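Local coordinates for heme oxygenase (Leptospira interrogans, PDB 5KZL), which catalyses the oxygen-dependent cleavage of heme to biliverdin, releasing iron and carbon monoxide, at residues Val111-Lys116 against Ala126-Val131; Phe51-Glu56 against Val105-Tyr110; Thr12-Gly17 against Ala196-Val201. The protein carries 1 engineered substitution. One frame throughout, in Å; residues are numbered along the deposited sequence.

Contact 1: residues Val111-Lys116 against Ala126-Val131; sequences VQRIRK and AAHSYV. With HEM (protoporphyrin IX containing Fe), chain B.
Behind the heme pocket of this all-helical fold, the imidazole of His128 bridges from helix 125-151 to Ile114 and Arg113 on helix 105-120. The side chains of Ile114 and His128 cross obliquely, with Ile114 CG1 3.7 Å from His128 ND1. CG1, the methylene of the longer branch, stands beside the backbone N of Ile114 (chi1 -66°) and meets the ring from there. The aliphatic part of Arg113 comes to the edge of the same ring, near its plane, its CG 4.3 Å from His128 CE1. His128 NE2 is hydrogen-bonded to Glu197, which probably helps to fix the imidazole's rotation, and Arg113 NH2 forms a salt bridge with the same carboxylate. Farther along 126-131, Tyr130 and Val131 face the cofactor. Tyr130 OH donates a 2.7 Å hydrogen bond to heme O1A, which lies in the ring plane at its edge, while heme CMA stands 3.8 Å above the plane of the Tyr130 ring, offset toward its rim. Val131 O comes within 3.5 Å of heme CHB. Helix 41-64 packs on Ile114 through Ser57 and Glu61, helix 188-210 meets His128 through Val201, and helix 170-183 lies against Tyr130.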
loop_
_atom_site.group_PDB
_atom_site.type_symbol
_atom_site.label_atom_id
_atom_site.label_comp_id
_atom_site.label_asym_id
_atom_site.label_seq_id
_atom_site.Cartn_x
_atom_site.Cartn_y
_atom_site.Cartn_z
ATOM N N VAL A 111 4.526 -7.100 -8.431
ATOM C CA VAL A 111 5.957 -6.753 -8.343
ATOM C C VAL A 111 6.530 -6.452 -9.753
ATOM O O VAL A 111 7.272 -5.485 -9.941
ATOM C CB VAL A 111 6.733 -7.874 -7.562
ATOM C CG1 VAL A 111 8.255 -7.734 -7.702
ATOM C CG2 VAL A 111 6.333 -7.903 -6.088
ATOM N N GLN A 112 6.155 -7.255 -10.754
ATOM C CA GLN A 112 6.589 -7.020 -12.125
ATOM C C GLN A 112 6.111 -5.642 -12.594
ATOM O O GLN A 112 6.871 -4.915 -13.234
ATOM C CB GLN A 112 6.020 -8.101 -13.054
ATOM C CG GLN A 112 6.266 -7.825 -14.535
ATOM C CD GLN A 112 7.680 -8.118 -14.996
ATOM O OE1 GLN A 112 8.636 -8.205 -14.210
ATOM N NE2 GLN A 112 7.839 -8.280 -16.297
ATOM N N ARG A 113 4.855 -5.300 -12.290
ATOM C CA ARG A 113 4.320 -4.011 -12.687
ATOM C C ARG A 113 5.138 -2.902 -12.077
ATOM O O ARG A 113 5.536 -1.998 -12.806
ATOM C CB ARG A 113 2.829 -3.849 -12.354
ATOM C CG ARG A 113 2.267 -2.486 -12.745
ATOM C CD ARG A 113 2.134 -2.356 -14.235
ATOM N NE ARG A 113 1.320 -1.210 -14.640
ATOM C CZ ARG A 113 0.516 -1.234 -15.695
ATOM N NH1 ARG A 113 0.414 -2.331 -16.436
ATOM N NH2 ARG A 113 -0.197 -0.164 -16.015
ATOM N N ILE A 114 5.456 -3.014 -10.771
ATOM C CA ILE A 114 6.248 -2.007 -10.062
ATOM C C ILE A 114 7.627 -1.835 -10.709
ATOM O O ILE A 114 8.088 -0.704 -10.931
ATOM C CB ILE A 114 6.350 -2.359 -8.549
ATOM C CG1 ILE A 114 4.990 -2.271 -7.855
ATOM C CG2 ILE A 114 7.405 -1.468 -7.830
ATOM C CD1 ILE A 114 4.907 -3.143 -6.546
ATOM N N ARG A 115 8.293 -2.952 -10.959
ATOM C CA ARG A 115 9.629 -2.955 -11.546
ATOM C C ARG A 115 9.665 -2.320 -12.924
ATOM O O ARG A 115 10.515 -1.478 -13.169
ATOM C CB ARG A 115 10.189 -4.376 -11.582
ATOM C CG ARG A 115 10.507 -4.857 -10.187
ATOM C CD ARG A 115 10.861 -6.319 -10.158
ATOM N NE ARG A 115 11.366 -6.695 -8.829
ATOM C CZ ARG A 115 11.681 -7.938 -8.478
ATOM N NH1 ARG A 115 11.492 -8.942 -9.324
ATOM N NH2 ARG A 115 12.140 -8.195 -7.259
ATOM N N LYS A 116 8.761 -2.738 -13.811
ATOM C CA LYS A 116 8.676 -2.261 -15.189
ATOM C C LYS A 116 8.289 -0.779 -15.280
ATOM O O LYS A 116 8.844 -0.044 -16.105
ATOM C CB LYS A 116 7.741 -3.168 -15.989
ATOM C CG LYS A 116 8.312 -4.555 -16.269
ATOM C CD LYS A 116 9.137 -4.584 -17.541
ATOM C CE LYS A 116 9.636 -5.955 -17.912
ATOM N NZ LYS A 116 10.735 -6.406 -17.022
ATOM N N ALA A 126 4.148 7.531 -8.566
ATOM C CA ALA A 126 3.298 8.427 -7.766
ATOM C C ALA A 126 1.954 7.747 -7.501
ATOM O O ALA A 126 1.411 7.891 -6.412
ATOM C CB ALA A 126 3.077 9.762 -8.486
ATOM N N ALA A 127 1.420 7.001 -8.497
ATOM C CA ALA A 127 0.152 6.255 -8.393
ATOM C C ALA A 127 0.230 5.142 -7.351
ATOM O O ALA A 127 -0.713 4.937 -6.593
ATOM C CB ALA A 127 -0.219 5.656 -9.728
ATOM N N HIS A 128 1.360 4.456 -7.308
ATOM C CA HIS A 128 1.668 3.380 -6.382
ATOM C C HIS A 128 1.763 3.903 -4.944
ATOM O O HIS A 128 1.147 3.327 -4.042
ATOM C CB HIS A 128 2.936 2.676 -6.870
ATOM C CG HIS A 128 2.686 1.846 -8.098
ATOM N ND1 HIS A 128 2.517 0.481 -8.020
ATOM C CD2 HIS A 128 2.509 2.233 -9.386
ATOM C CE1 HIS A 128 2.308 0.065 -9.259
ATOM N NE2 HIS A 128 2.270 1.085 -10.118
ATOM N N SER A 129 2.497 5.020 -4.752
ATOM C CA SER A 129 2.592 5.742 -3.486
ATOM C C SER A 129 1.160 6.153 -3.018
ATOM O O SER A 129 0.772 5.818 -1.905
ATOM C CB SER A 129 3.461 6.981 -3.658
ATOM O OG SER A 129 3.318 7.788 -2.505
ATOM N N TYR A 130 0.367 6.811 -3.880
ATOM C CA TYR A 130 -1.007 7.216 -3.547
ATOM C C TYR A 130 -1.894 6.043 -3.096
ATOM O O TYR A 130 -2.453 6.078 -1.997
ATOM C CB TYR A 130 -1.678 7.979 -4.731
ATOM C CG TYR A 130 -3.175 8.181 -4.543
ATOM C CD1 TYR A 130 -3.666 9.201 -3.731
ATOM C CD2 TYR A 130 -4.097 7.345 -5.169
ATOM C CE1 TYR A 130 -5.043 9.370 -3.531
ATOM C CE2 TYR A 130 -5.472 7.482 -4.945
ATOM C CZ TYR A 130 -5.942 8.526 -4.164
ATOM O OH TYR A 130 -7.299 8.662 -3.950
ATOM N N VAL A 131 -2.069 5.042 -3.965
ATOM C CA VAL A 131 -2.984 3.928 -3.723
ATOM C C VAL A 131 -2.620 3.186 -2.463
ATOM O O VAL A 131 -3.481 3.012 -1.614
ATOM C CB VAL A 131 -3.162 2.984 -4.944
ATOM C CG1 VAL A 131 -4.096 1.835 -4.598
ATOM C CG2 VAL A 131 -3.704 3.751 -6.146
HETATM C CHA HEM B . -9.020 6.172 2.084
HETATM C CHB HEM B . -6.806 2.924 -0.569
HETATM C CHC HEM B . -9.363 -0.464 1.629
HETATM C CHD HEM B . -10.807 2.675 4.775
HETATM C C1A HEM B . -8.201 5.574 1.190
HETATM C C2A HEM B . -7.379 6.294 0.262
HETATM C C3A HEM B . -6.784 5.376 -0.494
HETATM C C4A HEM B . -7.192 4.120 -0.047
HETATM C CMA HEM B . -5.810 5.607 -1.583
HETATM C CAA HEM B . -7.204 7.788 0.152
HETATM C CBA HEM B . -8.363 8.478 -0.601
HETATM C CGA HEM B . -8.052 9.901 -0.812
HETATM O O1A HEM B . -7.952 10.343 -1.915
HETATM O O2A HEM B . -7.892 10.605 0.172
HETATM C C1B HEM B . -7.326 1.689 -0.222
HETATM C C2B HEM B . -7.005 0.452 -0.917
HETATM C C3B HEM B . -7.738 -0.484 -0.283
HETATM C C4B HEM B . -8.500 0.192 0.778
HETATM C CMB HEM B . -6.051 0.236 -2.042
HETATM C CAB HEM B . -7.847 -1.869 -0.516
HETATM C CBB HEM B . -7.384 -2.248 -1.595
HETATM C C1C HEM B . -9.878 0.018 2.779
HETATM C C2C HEM B . -10.394 -0.747 3.862
HETATM C C3C HEM B . -10.794 0.171 4.761
HETATM C C4C HEM B . -10.490 1.479 4.240
HETATM C CMC HEM B . -10.461 -2.270 3.965
HETATM C CAC HEM B . -11.409 -0.153 6.028
HETATM C CBC HEM B . -11.408 0.689 6.979
HETATM C C1D HEM B . -10.522 3.910 4.232
HETATM C C2D HEM B . -10.963 5.187 4.849
HETATM C C3D HEM B . -10.439 6.140 4.122
HETATM C C4D HEM B . -9.698 5.469 3.045
HETATM C CMD HEM B . -11.769 5.343 6.091
HETATM C CAD HEM B . -10.637 7.615 4.339
HETATM C CBD HEM B . -9.855 8.171 5.469
HETATM C CGD HEM B . -10.047 9.641 5.652
HETATM O O1D HEM B . -10.507 10.308 4.805
HETATM O O2D HEM B . -9.694 10.115 6.689
HETATM N NA HEM B . -8.058 4.272 0.919
HETATM N NB HEM B . -8.205 1.415 0.679
HETATM N NC HEM B . -9.975 1.298 3.055
HETATM N ND HEM B . -9.774 4.156 3.178
HETATM FE FE HEM B . -9.034 2.824 1.971
HETATM O O HOH W 1 -7.292 2.535 3.410
#

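Contact 2: residues Phe51-Glu56 against Val105-Tyr110; sequences FYYVYE and VATQDY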
loop_
_atom_site.group_PDB
_atom_site.type_symbol
_atom_site.label_atom_id
_atom_site.label_comp_id
_atom_site.label_asym_id
_atom_site.label_seq_id
_atom_site.Cartn_x
_atom_site.Cartn_y
_atom_site.Cartn_z
ATOM N N PHE A 51 1.850 -8.479 0.761
ATOM C CA PHE A 51 2.219 -7.080 0.998
ATOM C C PHE A 51 3.721 -6.942 1.214
ATOM O O PHE A 51 4.309 -5.987 0.715
ATOM C CB PHE A 51 1.435 -6.485 2.173
ATOM C CG PHE A 51 0.031 -6.024 1.840
ATOM C CD1 PHE A 51 -0.295 -5.587 0.555
ATOM C CD2 PHE A 51 -0.947 -5.947 2.829
ATOM C CE1 PHE A 51 -1.586 -5.136 0.259
ATOM C CE2 PHE A 51 -2.215 -5.448 2.540
ATOM C CZ PHE A 51 -2.539 -5.080 1.251
ATOM N N TYR A 52 4.348 -7.896 1.916
ATOM C CA TYR A 52 5.800 -7.823 2.073
ATOM C C TYR A 52 6.503 -7.678 0.707
ATOM O O TYR A 52 7.330 -6.774 0.541
ATOM C CB TYR A 52 6.376 -9.018 2.840
ATOM C CG TYR A 52 7.891 -8.980 2.788
ATOM C CD1 TYR A 52 8.612 -8.121 3.614
ATOM C CD2 TYR A 52 8.594 -9.680 1.807
ATOM C CE1 TYR A 52 10.005 -8.021 3.519
ATOM C CE2 TYR A 52 9.983 -9.599 1.710
ATOM C CZ TYR A 52 10.684 -8.759 2.563
ATOM O OH TYR A 52 12.049 -8.656 2.458
ATOM N N TYR A 53 6.198 -8.571 -0.246
ATOM C CA TYR A 53 6.852 -8.535 -1.560
ATOM C C TYR A 53 6.540 -7.241 -2.325
ATOM O O TYR A 53 7.412 -6.653 -2.971
ATOM C CB TYR A 53 6.520 -9.811 -2.356
ATOM C CG TYR A 53 7.148 -11.037 -1.740
ATOM C CD1 TYR A 53 8.532 -11.156 -1.637
ATOM C CD2 TYR A 53 6.360 -12.064 -1.218
ATOM C CE1 TYR A 53 9.120 -12.267 -1.038
ATOM C CE2 TYR A 53 6.938 -13.173 -0.595
ATOM C CZ TYR A 53 8.323 -13.283 -0.541
ATOM O OH TYR A 53 8.946 -14.374 0.025
ATOM N N VAL A 54 5.299 -6.778 -2.210
ATOM C CA VAL A 54 4.854 -5.560 -2.902
ATOM C C VAL A 54 5.613 -4.342 -2.384
ATOM O O VAL A 54 6.210 -3.606 -3.177
ATOM C CB VAL A 54 3.315 -5.411 -2.760
ATOM C CG1 VAL A 54 2.846 -4.011 -3.162
ATOM C CG2 VAL A 54 2.587 -6.498 -3.557
ATOM N N TYR A 55 5.586 -4.125 -1.061
ATOM C CA TYR A 55 6.275 -2.978 -0.465
ATOM C C TYR A 55 7.787 -3.067 -0.597
ATOM O O TYR A 55 8.404 -2.037 -0.784
ATOM C CB TYR A 55 5.839 -2.777 0.989
ATOM C CG TYR A 55 4.441 -2.211 1.119
ATOM C CD1 TYR A 55 4.226 -0.838 1.138
ATOM C CD2 TYR A 55 3.337 -3.049 1.241
ATOM C CE1 TYR A 55 2.942 -0.307 1.284
ATOM C CE2 TYR A 55 2.048 -2.529 1.408
ATOM C CZ TYR A 55 1.861 -1.158 1.422
ATOM O OH TYR A 55 0.608 -0.640 1.573
ATOM N N GLU A 56 8.388 -4.269 -0.516
ATOM C CA GLU A 56 9.835 -4.432 -0.714
ATOM C C GLU A 56 10.215 -3.881 -2.089
ATOM O O GLU A 56 11.162 -3.102 -2.189
ATOM C CB GLU A 56 10.244 -5.908 -0.598
ATOM C CG GLU A 56 11.669 -6.195 -1.046
ATOM C CD GLU A 56 12.043 -7.659 -0.962
ATOM O OE1 GLU A 56 11.368 -8.494 -1.608
ATOM O OE2 GLU A 56 13.015 -7.972 -0.240
ATOM N N VAL A 105 1.299 -15.989 -7.443
ATOM C CA VAL A 105 1.130 -15.575 -8.839
ATOM C C VAL A 105 0.716 -14.069 -8.934
ATOM O O VAL A 105 1.372 -13.290 -9.637
ATOM C CB VAL A 105 0.137 -16.529 -9.581
ATOM C CG1 VAL A 105 -0.345 -15.937 -10.906
ATOM C CG2 VAL A 105 0.774 -17.897 -9.813
ATOM N N ALA A 106 -0.352 -13.672 -8.217
ATOM C CA ALA A 106 -0.848 -12.289 -8.237
ATOM C C ALA A 106 0.171 -11.327 -7.635
ATOM O O ALA A 106 0.258 -10.199 -8.106
ATOM C CB ALA A 106 -2.169 -12.178 -7.499
ATOM N N THR A 107 0.964 -11.783 -6.626
ATOM C CA THR A 107 2.004 -10.963 -5.997
ATOM C C THR A 107 3.122 -10.699 -7.028
ATOM O O THR A 107 3.572 -9.564 -7.163
ATOM C CB THR A 107 2.512 -11.607 -4.702
ATOM O OG1 THR A 107 1.422 -11.696 -3.780
ATOM C CG2 THR A 107 3.659 -10.814 -4.057
ATOM N N GLN A 108 3.539 -11.744 -7.756
ATOM C CA GLN A 108 4.562 -11.661 -8.814
ATOM C C GLN A 108 4.188 -10.688 -9.945
ATOM O O GLN A 108 5.055 -9.972 -10.453
ATOM C CB GLN A 108 4.822 -13.066 -9.402
ATOM C CG GLN A 108 5.643 -13.972 -8.494
ATOM C CD GLN A 108 5.763 -15.346 -9.105
ATOM O OE1 GLN A 108 6.085 -15.491 -10.288
ATOM N NE2 GLN A 108 5.474 -16.388 -8.327
ATOM N N ASP A 109 2.909 -10.676 -10.350
ATOM C CA ASP A 109 2.453 -9.790 -11.406
ATOM C C ASP A 109 2.462 -8.346 -10.940
ATOM O O ASP A 109 2.782 -7.448 -11.724
ATOM C CB ASP A 109 1.079 -10.215 -11.905
ATOM C CG ASP A 109 1.098 -11.558 -12.633
ATOM O OD1 ASP A 109 2.208 -12.021 -13.024
ATOM O OD2 ASP A 109 0.021 -12.129 -12.833
ATOM N N TYR A 110 2.155 -8.139 -9.651
ATOM C CA TYR A 110 2.137 -6.821 -9.015
ATOM C C TYR A 110 3.579 -6.298 -8.945
ATOM O O TYR A 110 3.833 -5.213 -9.455
ATOM C CB TYR A 110 1.468 -6.920 -7.617
ATOM C CG TYR A 110 1.028 -5.632 -6.931
ATOM C CD1 TYR A 110 1.600 -4.401 -7.265
ATOM C CD2 TYR A 110 0.104 -5.658 -5.889
ATOM C CE1 TYR A 110 1.239 -3.227 -6.595
ATOM C CE2 TYR A 110 -0.260 -4.495 -5.213
ATOM C CZ TYR A 110 0.298 -3.281 -5.580
ATOM O OH TYR A 110 -0.016 -2.148 -4.866
#
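One face of the Tyr110 ring is taken by Val54, whose two methyls lie on that same side. CG1 of Val54 stands 3.8 Å from the Tyr110 ring centroid, 20° off the normal, a CH-pi contact displaced toward the hydroxyl end. The other methyl, Val54 CG2, rests 3.5 Å from Tyr110 CD2, nearer the root of the ring, and the two side chains meet at about a right angle. With CG1 anti to the backbone N (chi1 166°), the valine fork spans the ring along its length. The Tyr53 ring has Tyr52 CD2 3.7 Å above the plane on one face, offset toward the rim. In return, Tyr53 CE1 lies in plane at the edge of the Tyr52 ring, and Glu56 CB, a turn further on, stands over one face of Tyr52. The two short helical segments run nearly parallel, 8° apart in N-to-C direction and 9.3 Å between axes, so over these turns helices 41-64 and 105-120 of the heme oxygenase fold run side by side in the same direction. Thr107, one turn before Tyr110, carries the rest of the contact. Its methyl CG2 touches Tyr53 CB at 3.5 Å and lies oblique to the ring beyond, while Val54 CG2 is more distant, 4.5 Å from Thr107 CG2. The threonine hydroxyl stands beside its own backbone N and is hydrogen-bonded to Ser104 OG, which leaves the methyl to make the apolar contact. Tyr53 CB points at helix 105-120, but its ring then leads away to a hydrogen bond between its OH and His101 O. The hydroxyl of Tyr110 is hydrogen-bonded to Asn205 ND2 on helix 188-210, whose Ile208 also touches Thr107.

Contact 3: residues Thr12-Gly17 against Ala196-Val201; sequences TILREG and AESKQV. With HEM (protoporphyrin IX containing Fe), chain B.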
loop_
_atom_site.group_PDB
_atom_site.type_symbol
_atom_site.label_atom_id
_atom_site.label_comp_id
_atom_site.label_asym_id
_atom_site.label_seq_id
_atom_site.Cartn_x
_atom_site.Cartn_y
_atom_site.Cartn_z
ATOM N N THR A 12 -7.230 15.690 -6.028
ATOM C CA THR A 12 -8.676 15.642 -6.305
ATOM C C THR A 12 -8.972 14.644 -7.460
ATOM O O THR A 12 -9.910 13.855 -7.364
ATOM C CB THR A 12 -9.174 17.075 -6.578
ATOM O OG1 THR A 12 -9.047 17.827 -5.366
ATOM C CG2 THR A 12 -10.619 17.134 -7.062
ATOM N N ILE A 13 -8.171 14.696 -8.538
ATOM C CA ILE A 13 -8.300 13.807 -9.714
ATOM C C ILE A 13 -8.243 12.338 -9.279
ATOM O O ILE A 13 -9.061 11.520 -9.709
ATOM C CB ILE A 13 -7.232 14.156 -10.799
ATOM C CG1 ILE A 13 -7.641 15.430 -11.563
ATOM C CG2 ILE A 13 -7.012 12.982 -11.785
ATOM C CD1 ILE A 13 -6.508 16.132 -12.264
ATOM N N LEU A 14 -7.265 12.013 -8.424
ATOM C CA LEU A 14 -7.089 10.659 -7.920
ATOM C C LEU A 14 -8.218 10.259 -6.987
ATOM O O LEU A 14 -8.720 9.157 -7.115
ATOM C CB LEU A 14 -5.719 10.505 -7.230
ATOM C CG LEU A 14 -4.498 10.693 -8.128
ATOM C CD1 LEU A 14 -3.188 10.503 -7.334
ATOM C CD2 LEU A 14 -4.543 9.744 -9.316
ATOM N N ARG A 15 -8.643 11.155 -6.071
ATOM C CA ARG A 15 -9.736 10.847 -5.138
ATOM C C ARG A 15 -11.056 10.574 -5.886
ATOM O O ARG A 15 -11.705 9.547 -5.651
ATOM C CB ARG A 15 -9.894 11.992 -4.113
ATOM C CG ARG A 15 -11.084 11.844 -3.180
ATOM C CD ARG A 15 -11.148 12.952 -2.149
ATOM N NE ARG A 15 -10.124 12.777 -1.117
ATOM C CZ ARG A 15 -9.921 13.616 -0.107
ATOM N NH1 ARG A 15 -8.974 13.368 0.789
ATOM N NH2 ARG A 15 -10.648 14.722 0.002
ATOM N N GLU A 16 -11.458 11.510 -6.761
ATOM C CA GLU A 16 -12.693 11.401 -7.540
ATOM C C GLU A 16 -12.609 10.272 -8.565
ATOM O O GLU A 16 -13.579 9.537 -8.738
ATOM C CB GLU A 16 -13.028 12.732 -8.225
ATOM C CG GLU A 16 -13.352 13.859 -7.243
ATOM C CD GLU A 16 -13.545 15.240 -7.857
ATOM O OE1 GLU A 16 -13.130 15.456 -9.019
ATOM O OE2 GLU A 16 -14.068 16.127 -7.147
ATOM N N GLY A 17 -11.459 10.136 -9.224
ATOM C CA GLY A 17 -11.268 9.116 -10.249
ATOM C C GLY A 17 -11.166 7.679 -9.769
ATOM O O GLY A 17 -11.332 6.763 -10.577
ATOM N N ALA A 196 -4.757 6.670 -14.512
ATOM C CA ALA A 196 -4.828 5.363 -15.192
ATOM C C ALA A 196 -3.969 4.325 -14.437
ATOM O O ALA A 196 -4.440 3.210 -14.167
ATOM C CB ALA A 196 -4.354 5.510 -16.629
ATOM N N GLU A 197 -2.768 4.737 -13.976
ATOM C CA GLU A 197 -1.916 3.838 -13.189
ATOM C C GLU A 197 -2.554 3.479 -11.837
ATOM O O GLU A 197 -2.567 2.299 -11.471
ATOM C CB GLU A 197 -0.488 4.373 -13.026
ATOM C CG GLU A 197 0.499 3.337 -12.457
ATOM C CD GLU A 197 0.739 2.082 -13.285
ATOM O OE1 GLU A 197 0.331 2.066 -14.467
ATOM O OE2 GLU A 197 1.337 1.115 -12.756
ATOM N N SER A 198 -3.146 4.467 -11.153
ATOM C CA SER A 198 -3.818 4.267 -9.861
ATOM C C SER A 198 -4.926 3.210 -9.988
ATOM O O SER A 198 -5.025 2.316 -9.149
ATOM C CB SER A 198 -4.372 5.586 -9.330
ATOM O OG SER A 198 -3.325 6.523 -9.146
ATOM N N LYS A 199 -5.725 3.283 -11.069
ATOM C CA LYS A 199 -6.770 2.280 -11.320
ATOM C C LYS A 199 -6.194 0.866 -11.462
ATOM O O LYS A 199 -6.764 -0.096 -10.913
ATOM C CB LYS A 199 -7.583 2.656 -12.553
ATOM C CG LYS A 199 -8.420 3.908 -12.330
ATOM C CD LYS A 199 -9.085 4.325 -13.626
ATOM C CE LYS A 199 -9.942 5.537 -13.429
ATOM N NZ LYS A 199 -11.314 5.150 -13.015
ATOM N N GLN A 200 -5.043 0.751 -12.158
ATOM C CA GLN A 200 -4.323 -0.508 -12.362
ATOM C C GLN A 200 -3.846 -1.047 -11.012
ATOM O O GLN A 200 -3.968 -2.250 -10.752
ATOM C CB GLN A 200 -3.096 -0.271 -13.267
ATOM C CG GLN A 200 -3.221 -0.791 -14.683
ATOM C CD GLN A 200 -3.537 -2.256 -14.737
ATOM O OE1 GLN A 200 -2.708 -3.146 -14.477
ATOM N NE2 GLN A 200 -4.771 -2.516 -15.029
ATOM N N VAL A 201 -3.335 -0.160 -10.152
ATOM C CA VAL A 201 -2.855 -0.547 -8.808
ATOM C C VAL A 201 -4.028 -1.111 -8.004
ATOM O O VAL A 201 -3.857 -2.164 -7.390
ATOM C CB VAL A 201 -2.117 0.586 -8.034
ATOM C CG1 VAL A 201 -1.586 0.081 -6.692
ATOM C CG2 VAL A 201 -0.974 1.159 -8.857
HETATM C CHA HEM B . -9.020 6.172 2.084
HETATM C CHB HEM B . -6.806 2.924 -0.569
HETATM C CHC HEM B . -9.363 -0.464 1.629
HETATM C CHD HEM B . -10.807 2.675 4.775
HETATM C C1A HEM B . -8.201 5.574 1.190
HETATM C C2A HEM B . -7.379 6.294 0.262
HETATM C C3A HEM B . -6.784 5.376 -0.494
HETATM C C4A HEM B . -7.192 4.120 -0.047
HETATM C CMA HEM B . -5.810 5.607 -1.583
HETATM C CAA HEM B . -7.204 7.788 0.152
HETATM C CBA HEM B . -8.363 8.478 -0.601
HETATM C CGA HEM B . -8.052 9.901 -0.812
HETATM O O1A HEM B . -7.952 10.343 -1.915
HETATM O O2A HEM B . -7.892 10.605 0.172
HETATM C C1B HEM B . -7.326 1.689 -0.222
HETATM C C2B HEM B . -7.005 0.452 -0.917
HETATM C C3B HEM B . -7.738 -0.484 -0.283
HETATM C C4B HEM B . -8.500 0.192 0.778
HETATM C CMB HEM B . -6.051 0.236 -2.042
HETATM C CAB HEM B . -7.847 -1.869 -0.516
HETATM C CBB HEM B . -7.384 -2.248 -1.595
HETATM C C1C HEM B . -9.878 0.018 2.779
HETATM C C2C HEM B . -10.394 -0.747 3.862
HETATM C C3C HEM B . -10.794 0.171 4.761
HETATM C C4C HEM B . -10.490 1.479 4.240
HETATM C CMC HEM B . -10.461 -2.270 3.965
HETATM C CAC HEM B . -11.409 -0.153 6.028
HETATM C CBC HEM B . -11.408 0.689 6.979
HETATM C C1D HEM B . -10.522 3.910 4.232
HETATM C C2D HEM B . -10.963 5.187 4.849
HETATM C C3D HEM B . -10.439 6.140 4.122
HETATM C C4D HEM B . -9.698 5.469 3.045
HETATM C CMD HEM B . -11.769 5.343 6.091
HETATM C CAD HEM B . -10.637 7.615 4.339
HETATM C CBD HEM B . -9.855 8.171 5.469
HETATM C CGD HEM B . -10.047 9.641 5.652
HETATM O O1D HEM B . -10.507 10.308 4.805
HETATM O O2D HEM B . -9.694 10.115 6.689
HETATM N NA HEM B . -8.058 4.272 0.919
HETATM N NB HEM B . -8.205 1.415 0.679
HETATM N NC HEM B . -9.975 1.298 3.055
HETATM N ND HEM B . -9.774 4.156 3.178
HETATM FE FE HEM B . -9.034 2.824 1.971
HETATM O O HOH W 1 -7.292 2.535 3.410
#
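Ser198 is the first residue of 196-201 to meet the N-terminal helix, Glu197 just before it facing Arg113 and His128 instead: Ser198 OG lies 3.4 Å from Leu14 CD2, one methyl of a side chain that reaches across from helix 10-17. The hydroxyl stands beside the backbone N of Ser198 (chi1 -60°), so the leucine methyl packs against an oxygen already hydrogen-bonded to Ile194 O of its own helix. Lys199 follows with the polar link. Its chain runs extended as far as CE, then bends at the last torsion (chi4 -88°) to bring NZ to Gly17 O at 2.9 Å. The ammonium approaches almost in line with the C=O bond, at a C=O...N angle of 163°, and also forms a salt bridge with Glu21. Val201, further on, belongs to another face of helix 188-210, against Tyr110 and His128. Helix 10-17 in turn sends Arg15 to the heme: NH1 donates a 3.0 Å hydrogen bond to propionate O2A, and NE makes weak, longer ones to both O1A and O2A, with the carboxylate carbon in plane at the guanidinium edge. Gly17 is the last residue of helix 10-17, so a lysine charge at its carbonyl probably suits the negative end of the helix dipole, while Arg15, two residues earlier, probably steadies the heme propionate.

Overall arrangement
From the N terminus, helix 10-17 supplies the first half of contact 3, whose partner lies on the last helix, 188-210. The loop it closes therefore takes in nearly the whole chain and encloses the other two contacts. Contact 2 opens on helix 41-64 and closes at the start of helix 105-120. Contact 1 then leaves from the same helix and closes soon after on helix 125-151, so these two follow in series and none of the three cross. Val111 and Ile114 pack on the backbone of 51-56, joining contacts 1 and 2. Glu197 of 196-201 links contact 3 to contact 1, and Tyr110 against Val201 joins contacts 2 and 3. Contacts 1 and 3 also share the heme.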